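Local coordinates for probable disease resistance protein At5g66900 (Arabidopsis thaliana, PDB 7L7W) that serves as a helper immune receptor of plants, forming a calcium-permeable nonselective cation channel in the membrane that is linked to cell death, at residues 29-33 and 45-49; 36-40 and 100-104. The protein carries 2 engineered substitutions. The contacts are given in a common frame with arbitrary orientation. Where two conformers were deposited one is given. Residue numbers count along the deposited sequence, not the author numbering.

In the fold
The chain is the N-terminal RPW8-type CC-R domain of a longer receptor, a four-helix bundle. From the N terminus, helix 20-32 runs into a short connection carrying the first residues of segment 36-40, then turns back as helix 38-60. Contact 1 closes this tight reversal, with 11 residues between its segments. Contact 2 closes a longer excursion of 59 residues, through the rest of helix 38-60 and helix 70-88, by bringing the start of helix 38-60 against helix 97-114. The segments alternate along the chain, so the closures cross. They share helix 38-60 and their centres are about 11 Å apart; a probable hydrogen bond, Val45 N to Leu40 O (3.1 Å), joins them.

Contact 1 of 2, residues 29-33 and 45-49; sequences DEAKK and VSTME
This is a buried apolar contact edged by a salt bridge, between the C-terminal end of helix 20-32 and the early part of helix 38-60. The two segments run in opposite directions, and the closest CA atoms are those of Ala31 and Val45, 6.7 Å apart. Backbone angles are helical over residues 29-31 and 45-49, with Glu49 N to Val45 O at 2.8 Å in the second helix. Ala31 points its CA-to-CB bond toward that helix: its CB lies 3.6 Å from Val45 CG1 and 4.0 Å from Met48 CE. Met48 (m, t, m) carries its methyl group across the gap and also packs on Leu24, Val27 and Ile28. At the margin, Lys32 leaves sideways with chi1 at -91° and the rest of the chain trans. Its CG passes 4.0 Å from Val45 CG1, and its NZ donates to Glu49 OE2 at 2.7 Å, closing the salt bridge. The Glu49 side chain lies about 4 Å from a bound nickel ion. Ala31 touches Val86 as well, bringing in helix 70-88. Ala31, Val45 and Met48 packed inside, with the Lys32-Glu49 salt bridge at the edge, characterise this antiparallel helical hairpin, the first pair of helices in the four-helix CC-R bundle.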
loop_
_atom_site.group_PDB
_atom_site.type_symbol
_atom_site.label_atom_id
_atom_site.label_comp_id
_atom_site.label_asym_id
_atom_site.label_seq_id
_atom_site.Cartn_x
_atom_site.Cartn_y
_atom_site.Cartn_z
ATOM N N ASP A 29 -2.530 -11.756 21.414
ATOM C CA ASP A 29 -2.748 -12.884 20.518
ATOM C C ASP A 29 -3.373 -12.443 19.206
ATOM O O ASP A 29 -3.138 -13.073 18.168
ATOM C CB ASP A 29 -3.618 -13.937 21.199
ATOM C CG ASP A 29 -3.001 -14.457 22.487
ATOM O OD1 ASP A 29 -1.755 -14.612 22.533
ATOM O OD2 ASP A 29 -3.766 -14.684 23.453
ATOM N N GLU A 30 -4.164 -11.366 19.229
ATOM C CA GLU A 30 -4.722 -10.839 17.989
ATOM C C GLU A 30 -3.681 -10.067 17.187
ATOM O O GLU A 30 -3.674 -10.143 15.957
ATOM C CB GLU A 30 -5.937 -9.946 18.257
ATOM C CG GLU A 30 -7.187 -10.677 18.715
ATOM C CD GLU A 30 -7.678 -11.743 17.748
ATOM O OE1 GLU A 30 -7.358 -11.689 16.527
ATOM O OE2 GLU A 30 -8.382 -12.661 18.229
ATOM N N ALA A 31 -2.817 -9.295 17.853
ATOM C CA ALA A 31 -1.824 -8.524 17.110
ATOM C C ALA A 31 -0.796 -9.435 16.468
ATOM O O ALA A 31 -0.339 -9.173 15.350
ATOM C CB ALA A 31 -1.121 -7.529 18.022
ATOM N N LYS A 32 -0.410 -10.508 17.167
ATOM C CA LYS A 32 0.649 -11.375 16.666
ATOM C C LYS A 32 0.295 -11.952 15.294
ATOM O O LYS A 32 1.193 -12.191 14.473
ATOM C CB LYS A 32 0.932 -12.481 17.684
ATOM C CG LYS A 32 2.011 -12.119 18.689
ATOM C CD LYS A 32 2.210 -13.229 19.716
ATOM C CE LYS A 32 3.327 -12.889 20.698
ATOM N NZ LYS A 32 3.340 -13.796 21.880
ATOM N N LYS A 33 -1.007 -12.116 15.007
ATOM C CA LYS A 33 -1.449 -12.739 13.761
ATOM C C LYS A 33 -0.972 -11.975 12.522
ATOM O O LYS A 33 -0.795 -12.580 11.460
ATOM C CB LYS A 33 -2.977 -12.862 13.749
ATOM C CG LYS A 33 -3.556 -13.835 14.773
ATOM C CD LYS A 33 -5.079 -13.919 14.687
ATOM C CE LYS A 33 -5.697 -14.530 15.954
ATOM N NZ LYS A 33 -7.194 -14.398 15.960
ATOM N N VAL A 45 3.585 -5.755 19.954
ATOM C CA VAL A 45 3.515 -6.898 20.860
ATOM C C VAL A 45 4.747 -6.943 21.753
ATOM O O VAL A 45 4.668 -7.434 22.883
ATOM C CB VAL A 45 3.311 -8.251 20.150
ATOM C CG1 VAL A 45 2.283 -8.147 19.047
ATOM C CG2 VAL A 45 4.618 -8.828 19.698
ATOM N N SER A 46 5.883 -6.396 21.316
ATOM C CA SER A 46 7.020 -6.349 22.230
ATOM C C SER A 46 6.715 -5.438 23.415
ATOM O O SER A 46 6.957 -5.802 24.579
ATOM C CB SER A 46 8.282 -5.882 21.514
ATOM O OG SER A 46 8.490 -4.502 21.755
ATOM N N THR A 47 6.175 -4.242 23.140
ATOM C CA THR A 47 5.800 -3.371 24.245
ATOM C C THR A 47 4.747 -4.018 25.138
ATOM O O THR A 47 4.858 -3.982 26.368
ATOM C CB THR A 47 5.308 -2.029 23.728
ATOM O OG1 THR A 47 6.439 -1.226 23.374
ATOM C CG2 THR A 47 4.501 -1.310 24.803
ATOM N N MET A 48 3.740 -4.647 24.534
ATOM C CA MET A 48 2.676 -5.266 25.318
ATOM C C MET A 48 3.183 -6.459 26.128
ATOM O O MET A 48 2.650 -6.748 27.203
ATOM C CB MET A 48 1.527 -5.695 24.397
ATOM C CG MET A 48 0.683 -4.524 23.866
ATOM S SD MET A 48 -0.811 -5.000 22.932
ATOM C CE MET A 48 -0.131 -5.850 21.496
ATOM N N GLU A 49 4.213 -7.151 25.652
ATOM C CA GLU A 49 4.753 -8.263 26.415
ATOM C C GLU A 49 5.617 -7.771 27.565
ATOM O O GLU A 49 5.708 -8.455 28.593
ATOM C CB GLU A 49 5.516 -9.208 25.484
ATOM C CG GLU A 49 4.552 -10.104 24.696
ATOM C CD GLU A 49 5.229 -11.062 23.722
ATOM O OE1 GLU A 49 6.214 -10.664 23.042
ATOM O OE2 GLU A 49 4.744 -12.216 23.619
#

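Contact 2 of 2, residues 36-40 and 100-104; sequences AFKPL and YTRKI
Segment 100-104 is a regular turn within helix 97-114, with Ile104 N to Tyr100 O at 2.8 Å, and it packs against the start of helix 38-60. The facing segment enters from a loop: Phe37, at the N-cap position with phi/psi of -99/104°, precedes the helical residues Lys38 to Leu40, and Leu40 N makes only a weak bond to Phe37 O (3.3 Å). The two segments run obliquely, in broadly the same sense, and their nearest CA atoms are Pro39 CA and Thr101 CA, 6.9 Å apart. Tyr100 (chi1 t) comes first. Its CE2 lies 3.8 Å from Phe37 CE2, which approaches the edge of the tyrosine ring, and its OH is 3.7 Å from Leu40 CD1; that hydroxyl is hydrogen-bonded to Ala85 O. Next, Thr101 (m) brings OG1 to the edge of the Phe37 ring, near its plane and 3.7 Å from Phe37 CZ, while its CG2 sits 4.1 Å from Pro39 CG. Its hydroxyl is engaged within its own helix by the carbonyl of Glu97, an engineered residue. A turn after Tyr100, Ile104 (m, m) points toward the partner, with CG2 3.8 Å from Pro39 O and CD1 4.4 Å from Leu40 CD2. No hydrogen bond crosses between the segments, so packing holds them together. Phe89 stacks on Phe37 and meets Tyr100 with ring planes about 35° apart, and Tyr95 of a second subunit packs on Phe37. Helix 70-88 also lies against the contact, with Val86 against Leu40 and Ala85 against Ile104, so helices 38-60, 70-88 and 97-114 pack together here.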
loop_
_atom_site.group_PDB
_atom_site.type_symbol
_atom_site.label_atom_id
_atom_site.label_comp_id
_atom_site.label_asym_id
_atom_site.label_seq_id
_atom_site.Cartn_x
_atom_site.Cartn_y
_atom_site.Cartn_z
ATOM N N ALA A 36 3.204 -9.974 8.891
ATOM C CA ALA A 36 3.784 -9.153 7.828
ATOM C C ALA A 36 3.907 -7.689 8.225
ATOM O O ALA A 36 4.832 -7.009 7.766
ATOM C CB ALA A 36 2.965 -9.275 6.548
ATOM N N PHE A 37 3.012 -7.190 9.096
ATOM C CA PHE A 37 2.942 -5.767 9.455
ATOM C C PHE A 37 3.657 -5.572 10.787
ATOM O O PHE A 37 3.120 -5.896 11.851
ATOM C CB PHE A 37 1.492 -5.287 9.513
ATOM C CG PHE A 37 1.349 -3.792 9.691
ATOM C CD1 PHE A 37 1.785 -2.914 8.702
ATOM C CD2 PHE A 37 0.784 -3.257 10.861
ATOM C CE1 PHE A 37 1.659 -1.536 8.875
ATOM C CE2 PHE A 37 0.656 -1.886 11.030
ATOM C CZ PHE A 37 1.095 -1.024 10.041
ATOM N N LYS A 38 4.869 -5.028 10.729
ATOM C CA LYS A 38 5.756 -5.069 11.887
ATOM C C LYS A 38 5.378 -4.112 13.013
ATOM O O LYS A 38 5.569 -4.477 14.182
ATOM C CB LYS A 38 7.199 -4.809 11.457
ATOM C CG LYS A 38 7.758 -5.889 10.522
ATOM C CD LYS A 38 7.295 -7.275 10.922
ATOM C CE LYS A 38 8.063 -8.346 10.168
ATOM N NZ LYS A 38 7.858 -9.705 10.781
ATOM N N PRO A 39 4.875 -2.890 12.741
ATOM C CA PRO A 39 4.425 -2.036 13.861
ATOM C C PRO A 39 3.454 -2.736 14.789
ATOM O O PRO A 39 3.432 -2.450 15.993
ATOM C CB PRO A 39 3.760 -0.845 13.154
ATOM C CG PRO A 39 4.487 -0.744 11.847
ATOM C CD PRO A 39 4.796 -2.174 11.450
ATOM N N LEU A 40 2.657 -3.667 14.270
ATOM C CA LEU A 40 1.797 -4.458 15.136
ATOM C C LEU A 40 2.552 -5.644 15.738
ATOM O O LEU A 40 2.745 -5.712 16.956
ATOM C CB LEU A 40 0.566 -4.933 14.360
ATOM C CG LEU A 40 -0.632 -3.978 14.368
ATOM C CD1 LEU A 40 -1.825 -4.616 13.682
ATOM C CD2 LEU A 40 -1.004 -3.550 15.798
ATOM N N TYR A 100 -2.420 5.283 10.366
ATOM C CA TYR A 100 -2.629 4.235 11.347
ATOM C C TYR A 100 -1.339 3.960 12.090
ATOM O O TYR A 100 -1.342 3.807 13.319
ATOM C CB TYR A 100 -3.150 2.990 10.649
ATOM C CG TYR A 100 -3.374 1.779 11.513
ATOM C CD1 TYR A 100 -4.567 1.600 12.197
ATOM C CD2 TYR A 100 -2.407 0.775 11.600
ATOM C CE1 TYR A 100 -4.778 0.467 12.971
ATOM C CE2 TYR A 100 -2.611 -0.351 12.359
ATOM C CZ TYR A 100 -3.793 -0.509 13.043
ATOM O OH TYR A 100 -3.992 -1.644 13.810
ATOM N N THR A 101 -0.209 4.008 11.384
ATOM C CA THR A 101 1.027 3.690 12.073
ATOM C C THR A 101 1.291 4.700 13.178
ATOM O O THR A 101 1.610 4.311 14.308
ATOM C CB THR A 101 2.177 3.610 11.087
ATOM O OG1 THR A 101 1.887 2.579 10.137
ATOM C CG2 THR A 101 3.453 3.229 11.812
ATOM N N ARG A 102 1.050 5.990 12.902
ATOM C CA ARG A 102 1.241 7.007 13.933
ATOM C C ARG A 102 0.381 6.693 15.148
ATOM O O ARG A 102 0.881 6.663 16.282
ATOM C CB ARG A 102 0.926 8.408 13.384
ATOM C CG ARG A 102 1.913 8.923 12.322
ATOM C CD ARG A 102 3.332 8.344 12.504
ATOM N NE ARG A 102 4.148 8.426 11.285
ATOM C CZ ARG A 102 4.351 7.412 10.446
ATOM N NH1 ARG A 102 3.802 6.236 10.700
ATOM N NH2 ARG A 102 5.101 7.566 9.356
ATOM N N LYS A 103 -0.894 6.363 14.917
ATOM C CA LYS A 103 -1.787 5.976 16.007
ATOM C C LYS A 103 -1.201 4.801 16.795
ATOM O O LYS A 103 -1.058 4.867 18.022
ATOM C CB LYS A 103 -3.149 5.644 15.400
ATOM C CG LYS A 103 -4.303 5.333 16.312
ATOM C CD LYS A 103 -5.599 5.146 15.475
ATOM C CE LYS A 103 -5.650 6.142 14.286
ATOM N NZ LYS A 103 -7.031 6.594 13.883
ATOM N N ILE A 104 -0.766 3.749 16.090
ATOM C CA ILE A 104 -0.204 2.585 16.772
ATOM C C ILE A 104 1.009 2.994 17.588
ATOM O O ILE A 104 1.162 2.590 18.752
ATOM C CB ILE A 104 0.144 1.478 15.763
ATOM C CG1 ILE A 104 -1.133 0.919 15.168
ATOM C CG2 ILE A 104 0.860 0.353 16.446
ATOM C CD1 ILE A 104 -2.174 0.642 16.214
#